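PDB 3C2Q: ornithine cyclodeaminase from Methanococcus maripaludis S2, which catalyses the NAD-dependent conversion of L-ornithine to L-proline with release of ammonia. Local coordinates for residues B[156-161]-B[332-337]; B[172-177]-B[229-234]; B[210-215]-B[251-256]. All coordinates share one frame; numbering follows the deposited sequence.

Interaction 1 (B[156-161]-B[332-337]); sequences AKMVEL and VLLLKE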
# COMPACT_ATOMS: atom_id res chain seq x y z
N ALA B 156 11.54 20.45 -14.07
CA ALA B 156 11.88 21.84 -14.49
C ALA B 156 12.49 21.86 -15.90
O ALA B 156 12.18 22.73 -16.72
CB ALA B 156 12.84 22.48 -13.48
N LYS B 157 13.36 20.91 -16.17
CA LYS B 157 13.91 20.73 -17.51
C LYS B 157 12.87 20.46 -18.61
O LYS B 157 12.98 21.01 -19.73
CB LYS B 157 15.02 19.67 -17.49
CG LYS B 157 15.76 19.49 -18.82
CD LYS B 157 16.47 20.75 -19.26
CE LYS B 157 17.66 21.04 -18.39
NZ LYS B 157 18.55 22.07 -19.03
N MSE B 158 11.86 19.65 -18.32
CA MSE B 158 10.78 19.42 -19.29
C MSE B 158 10.04 20.72 -19.59
O MSE B 158 9.67 20.95 -20.74
CB MSE B 158 9.80 18.33 -18.81
CG MSE B 158 10.46 16.98 -18.67
SE MSE B 158 9.26 15.72 -17.69
CE MSE B 158 10.63 14.39 -17.23
N VAL B 159 9.80 21.53 -18.57
CA VAL B 159 9.21 22.87 -18.76
C VAL B 159 10.13 23.73 -19.66
O VAL B 159 9.68 24.28 -20.67
CB VAL B 159 8.97 23.59 -17.42
CG1 VAL B 159 8.35 24.96 -17.65
CG2 VAL B 159 8.01 22.76 -16.49
N GLU B 160 11.42 23.78 -19.30
CA GLU B 160 12.44 24.51 -20.06
C GLU B 160 12.45 24.08 -21.53
O GLU B 160 12.49 24.93 -22.43
CB GLU B 160 13.81 24.32 -19.38
CG GLU B 160 14.95 25.06 -20.06
CD GLU B 160 16.29 24.88 -19.36
OE1 GLU B 160 16.41 24.12 -18.34
OE2 GLU B 160 17.25 25.56 -19.82
N LEU B 161 12.33 22.78 -21.78
CA LEU B 161 12.40 22.23 -23.14
C LEU B 161 11.10 22.32 -23.95
O LEU B 161 11.04 21.85 -25.09
CB LEU B 161 12.90 20.77 -23.13
CG LEU B 161 14.35 20.45 -22.72
CD1 LEU B 161 14.53 18.96 -22.51
CD2 LEU B 161 15.36 20.97 -23.76
N VAL B 332 13.39 11.19 -13.62
CA VAL B 332 14.83 11.22 -14.05
C VAL B 332 15.02 10.39 -15.32
O VAL B 332 15.62 10.84 -16.32
CB VAL B 332 15.78 10.79 -12.88
CG1 VAL B 332 17.23 10.64 -13.38
CG2 VAL B 332 15.72 11.86 -11.74
N LEU B 333 14.45 9.18 -15.30
CA LEU B 333 14.49 8.31 -16.47
C LEU B 333 13.70 8.84 -17.67
O LEU B 333 14.15 8.72 -18.83
CB LEU B 333 14.00 6.90 -16.09
CG LEU B 333 14.90 6.11 -15.14
CD1 LEU B 333 14.24 4.77 -14.75
CD2 LEU B 333 16.32 5.90 -15.77
N LEU B 334 12.51 9.39 -17.41
CA LEU B 334 11.70 9.99 -18.46
C LEU B 334 12.47 11.11 -19.20
O LEU B 334 12.51 11.13 -20.42
CB LEU B 334 10.39 10.54 -17.91
CG LEU B 334 9.35 11.08 -18.89
CD1 LEU B 334 9.08 10.11 -20.04
CD2 LEU B 334 8.07 11.49 -18.09
N LEU B 335 13.06 12.02 -18.44
CA LEU B 335 13.87 13.09 -19.04
C LEU B 335 14.99 12.52 -19.95
O LEU B 335 15.19 12.99 -21.08
CB LEU B 335 14.45 13.99 -17.95
CG LEU B 335 15.35 15.14 -18.48
CD1 LEU B 335 14.55 16.07 -19.40
CD2 LEU B 335 16.02 15.88 -17.35
N LYS B 336 15.72 11.52 -19.46
CA LYS B 336 16.78 10.92 -20.28
C LYS B 336 16.22 10.40 -21.61
O LYS B 336 16.85 10.56 -22.65
CB LYS B 336 17.51 9.80 -19.54
CG LYS B 336 18.31 10.27 -18.36
CD LYS B 336 19.06 9.08 -17.73
CE LYS B 336 19.38 9.31 -16.26
NZ LYS B 336 20.34 10.43 -16.05
N GLU B 337 15.02 9.80 -21.58
CA GLU B 337 14.42 9.25 -22.78
C GLU B 337 13.98 10.37 -23.75
O GLU B 337 14.16 10.25 -24.98
CB GLU B 337 13.27 8.31 -22.41
CG GLU B 337 12.60 7.59 -23.59
CD GLU B 337 13.53 6.70 -24.43
OE1 GLU B 337 14.68 6.42 -24.02
OE2 GLU B 337 13.10 6.30 -25.54

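Interaction 2 (B[172-177]-B[229-234]); sequences ALATHD and GIMYQC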
# COMPACT_ATOMS: atom_id res chain seq x y z
N ALA B 172 2.21 23.48 -1.62
CA ALA B 172 3.34 22.64 -1.20
C ALA B 172 4.31 22.35 -2.34
O ALA B 172 5.53 22.47 -2.15
CB ALA B 172 2.86 21.34 -0.50
N LEU B 173 3.80 21.99 -3.52
CA LEU B 173 4.68 21.80 -4.66
C LEU B 173 5.52 23.07 -4.97
O LEU B 173 6.75 23.00 -5.10
CB LEU B 173 3.92 21.40 -5.92
CG LEU B 173 4.86 21.32 -7.14
CD1 LEU B 173 5.85 20.14 -7.02
CD2 LEU B 173 4.16 21.19 -8.43
N ALA B 174 4.84 24.20 -5.13
CA ALA B 174 5.53 25.45 -5.47
C ALA B 174 6.52 25.86 -4.41
O ALA B 174 7.66 26.24 -4.74
CB ALA B 174 4.53 26.59 -5.72
N THR B 175 6.14 25.77 -3.14
CA THR B 175 7.01 26.27 -2.08
C THR B 175 8.20 25.35 -1.81
O THR B 175 9.27 25.85 -1.48
CB THR B 175 6.27 26.62 -0.75
OG1 THR B 175 5.67 25.42 -0.19
CG2 THR B 175 5.20 27.70 -1.00
N HIS B 176 8.03 24.03 -1.96
CA HIS B 176 9.21 23.14 -1.87
C HIS B 176 10.13 23.22 -3.07
O HIS B 176 11.35 23.08 -2.90
CB HIS B 176 8.84 21.67 -1.54
CG HIS B 176 8.27 21.51 -0.15
ND1 HIS B 176 8.99 21.79 1.00
CD2 HIS B 176 7.05 21.09 0.27
CE1 HIS B 176 8.24 21.55 2.06
NE2 HIS B 176 7.05 21.14 1.64
N ASP B 177 9.57 23.41 -4.26
CA ASP B 177 10.38 23.70 -5.45
C ASP B 177 11.26 24.94 -5.15
O ASP B 177 12.47 24.96 -5.40
CB ASP B 177 9.49 23.95 -6.67
CG ASP B 177 10.28 24.49 -7.90
OD1 ASP B 177 11.17 23.78 -8.45
OD2 ASP B 177 9.96 25.62 -8.33
N GLY B 229 14.50 26.21 -11.12
CA GLY B 229 13.44 25.32 -10.62
C GLY B 229 12.20 25.37 -11.50
O GLY B 229 12.16 26.01 -12.57
N ILE B 230 11.17 24.65 -11.07
CA ILE B 230 9.96 24.49 -11.86
C ILE B 230 9.21 25.82 -12.03
O ILE B 230 8.84 26.17 -13.15
CB ILE B 230 9.02 23.44 -11.21
CG1 ILE B 230 9.67 22.05 -11.20
CG2 ILE B 230 7.67 23.42 -11.96
CD1 ILE B 230 9.12 21.12 -10.01
N MSE B 231 8.95 26.53 -10.94
CA MSE B 231 8.17 27.76 -10.98
C MSE B 231 8.96 28.83 -11.78
O MSE B 231 8.38 29.54 -12.61
CB MSE B 231 7.87 28.28 -9.57
CG MSE B 231 7.21 27.25 -8.61
SE MSE B 231 5.69 26.39 -9.55
CE MSE B 231 4.57 27.87 -9.64
N TYR B 232 10.27 28.90 -11.54
CA TYR B 232 11.17 29.73 -12.37
C TYR B 232 11.01 29.46 -13.87
O TYR B 232 10.80 30.38 -14.67
CB TYR B 232 12.62 29.55 -11.93
CG TYR B 232 13.64 30.21 -12.85
CD1 TYR B 232 14.01 31.55 -12.66
CD2 TYR B 232 14.22 29.50 -13.90
CE1 TYR B 232 14.97 32.16 -13.51
CE2 TYR B 232 15.18 30.11 -14.76
CZ TYR B 232 15.54 31.44 -14.54
OH TYR B 232 16.46 32.04 -15.38
N GLN B 233 11.10 28.20 -14.28
CA GLN B 233 10.93 27.88 -15.67
C GLN B 233 9.55 28.23 -16.21
O GLN B 233 9.43 28.55 -17.41
CB GLN B 233 11.29 26.44 -15.99
CG GLN B 233 12.77 26.13 -15.79
CD GLN B 233 13.70 26.83 -16.79
OE1 GLN B 233 13.26 27.31 -17.84
NE2 GLN B 233 14.98 26.89 -16.44
N CYS B 234 8.52 28.15 -15.38
CA CYS B 234 7.18 28.55 -15.82
C CYS B 234 7.16 30.06 -16.11
O CYS B 234 6.60 30.48 -17.13
CB CYS B 234 6.10 28.21 -14.77
SG CYS B 234 5.74 26.42 -14.69
O HOH W 1 11.45 27.73 -9.13

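Interaction 3 (B[210-215]-B[251-256]); sequences AINDAG and GPIPDV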
# COMPACT_ATOMS: atom_id res chain seq x y z
N ALA B 210 10.32 34.59 1.71
CA ALA B 210 10.98 35.24 0.58
C ALA B 210 10.02 35.58 -0.54
O ALA B 210 10.09 36.68 -1.13
CB ALA B 210 12.17 34.37 0.08
N ILE B 211 9.06 34.68 -0.81
CA ILE B 211 8.09 34.94 -1.86
C ILE B 211 7.06 35.98 -1.39
O ILE B 211 6.69 36.85 -2.19
CB ILE B 211 7.38 33.64 -2.40
CG1 ILE B 211 8.42 32.62 -2.92
CG2 ILE B 211 6.38 33.97 -3.54
CD1 ILE B 211 9.32 33.14 -4.05
N ASN B 212 6.58 35.87 -0.14
CA ASN B 212 5.70 36.88 0.43
C ASN B 212 6.35 38.28 0.32
O ASN B 212 5.71 39.21 -0.13
CB ASN B 212 5.37 36.58 1.88
CG ASN B 212 4.33 35.45 2.02
OD1 ASN B 212 3.78 34.99 1.02
ND2 ASN B 212 4.08 35.02 3.24
N ASP B 213 7.63 38.36 0.68
CA ASP B 213 8.41 39.62 0.60
C ASP B 213 8.50 40.14 -0.83
O ASP B 213 8.23 41.33 -1.10
CB ASP B 213 9.80 39.42 1.20
CG ASP B 213 10.54 40.76 1.44
OD1 ASP B 213 9.85 41.78 1.65
OD2 ASP B 213 11.77 40.79 1.42
N ALA B 214 8.83 39.26 -1.76
CA ALA B 214 8.90 39.65 -3.16
C ALA B 214 7.55 40.11 -3.68
O ALA B 214 7.50 40.97 -4.57
CB ALA B 214 9.46 38.52 -4.02
N GLY B 215 6.46 39.51 -3.19
CA GLY B 215 5.08 39.86 -3.63
C GLY B 215 4.33 38.78 -4.41
O GLY B 215 3.10 38.75 -4.41
N GLY B 251 0.99 29.08 5.39
CA GLY B 251 1.71 30.12 4.67
C GLY B 251 1.54 30.04 3.17
O GLY B 251 2.53 29.79 2.46
N PRO B 252 0.31 30.28 2.66
CA PRO B 252 0.21 30.15 1.22
C PRO B 252 0.91 31.37 0.63
O PRO B 252 0.75 32.46 1.16
CB PRO B 252 -1.30 30.26 0.95
CG PRO B 252 -1.81 31.06 2.06
CD PRO B 252 -0.96 30.70 3.28
N ILE B 253 1.64 31.19 -0.46
CA ILE B 253 2.24 32.32 -1.15
C ILE B 253 1.18 33.10 -1.94
O ILE B 253 0.06 32.62 -2.15
CB ILE B 253 3.43 31.87 -2.05
CG1 ILE B 253 2.98 30.76 -3.02
CG2 ILE B 253 4.60 31.43 -1.15
CD1 ILE B 253 3.83 30.55 -4.24
N PRO B 254 1.51 34.34 -2.34
CA PRO B 254 0.44 35.15 -2.93
C PRO B 254 -0.19 34.55 -4.20
O PRO B 254 -1.36 34.83 -4.46
CB PRO B 254 1.13 36.50 -3.21
CG PRO B 254 2.31 36.53 -2.20
CD PRO B 254 2.78 35.10 -2.21
N ASP B 255 0.53 33.73 -4.95
CA ASP B 255 -0.02 33.13 -6.17
C ASP B 255 -1.17 32.13 -5.93
O ASP B 255 -1.91 31.79 -6.86
CB ASP B 255 1.08 32.41 -6.98
CG ASP B 255 2.26 33.33 -7.37
OD1 ASP B 255 2.54 33.45 -8.59
OD2 ASP B 255 2.91 33.87 -6.46
N VAL B 256 -1.32 31.65 -4.70
CA VAL B 256 -2.26 30.57 -4.38
C VAL B 256 -3.70 31.10 -4.41
O VAL B 256 -3.98 32.18 -3.86
CB VAL B 256 -1.90 29.96 -3.00
CG1 VAL B 256 -3.06 29.10 -2.43
CG2 VAL B 256 -0.61 29.10 -3.15
O HOH W 2 1.41 33.60 3.39
O HOH W 3 0.93 35.46 0.89

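Interaction 1 (B[156-161]-B[332-337])
L334 and L335, neighbours on helix 332-337, meet the selenomethionine M158 and the aliphatic stem of K157 on helix 156-160. L334 comes first: its CB, CG and CD2 border the M158 methyl, CG lying 3.9 Å from M158 CE. Beyond CG the M158 chain is extended through SE, and chi3 of -163° carries M158 CE across to within 3.6 Å of L335 N. A long, unbranched side chain suits this place, for the two axes are 10.6 Å apart. L335 follows and points toward the first helix. Both its methyls lie against one side of the K157 stem, with L335 CD1 3.7 Å from K157 CG, while L161 CD1 touches that same methyl more loosely. K157 then bends at chi2 and chi3, and its NZ forms a salt bridge with E160 OE1 at 3.0 Å, met from above the carboxylate plane. An alanine in place of K157 would probably uncover part of the L335 methyls and leave E160 without this charged mate. The axes run roughly parallel, at 29°. Within the Rossmann-fold region, L334 also packs on helix 112-133, M158 reaches L331 and L338 of helix 327-342, and A156 and V159 lean on helix 230-237.

Interaction 2 (B[172-177]-B[229-234])
D177, on helix 172-177, turns its carboxylate onto the first turn of helix 230-234 and takes the backbone N-H groups of two successive residues. I230 N donates to D177 OD1 at 2.8 Å, on the syn side, and M231 N donates to D177 OD2 at 2.9 Å, almost straight (179°) and from above the carboxylate plane. With CG anti to its backbone N (chi1 171°), D177 extends toward these amides, and an aspartate suits the place because its negative charge faces the positive end of a helix dipole, which would probably steady it. G229, the N-cap residue, has CA 3.5 Å from D177 OD1, and any CB would collide with that oxygen and, at its positive phi, be pressed against the preceding carbonyl oxygen. I230 closes in with CB, CG1 and CD1 all near D177 OD1. This is the tight part. The apolar side is looser: the small A174 accommodates the bent selenomethionine M231, with A174 CB 4.0 Å from M231 CG and as far from SE. On the water side, one molecule donates to D177 OD2 at 2.7 Å and accepts from Y232 N, extending the grip to a third amide. The helices lie nearly perpendicular, at 99°. I230 continues onto L155 and A156 of helix 152-160, D177 rests on I147 of helix 145-148, and A174 and M231 pack against strand 241-244.

Interaction 3 (B[210-215]-B[251-256])
A loop following strand 241-244 of the Rossmann-fold region, which makes a type I beta turn from I253 to V256, packs here against the C-terminal end of helix 203-214. I211 and I253 form its apolar half. I211 CB lies 3.8 Å from I253 CG2, and I211 CG2 meets the same methyl as well as the CD of P254, so branched aliphatic residues suit both sides of this surface. I253 holds CG1 between its backbone N and carbonyl carbon (chi1 54°), which puts CG2 beside the backbone N, and CG2 is the branch that faces I211. The other half is polar and wetted. N212 OD1 lies 3.4 Å from P254 CD, and two waters bridge its amide to the carbonyl oxygen of P252: one accepts from N212 ND2, the other donates to N212 OD1, and both donate to P252 O. An asparagine fits because one group offers donor and acceptor together; its ND2 has its strongest partner outside, the carbonyl oxygen of S20 of a neighbouring subunit. Nearby, N171, which probably contributes to the NAD site as in related enzymes, bonds to I253 N and G251 O. G215 leaves the helix with phi 112°, a value suited to glycine, and its O lies 3.2 Å from both CB and CG of the P254 ring.

From the N terminus, helix 152-160 supplies the first half of interaction 1, whose partner comes only near the C terminus in helix 327-342; this closes the longest loop, 170 residues, and the other two contacts fall within it. Helix 171-183 opens interaction 2 and helix 203-214 opens interaction 3; helix 230-237 then completes interaction 2 before the loop after strand 241-244 completes interaction 3, so these two cross. Interactions 1 and 2 join directly where A156 and E160 touch 229-234, and interactions 2 and 3 where T175 and A174 reach I253. Together they link the C-terminal helix, through successive helices, to the loop beyond strand 241-244.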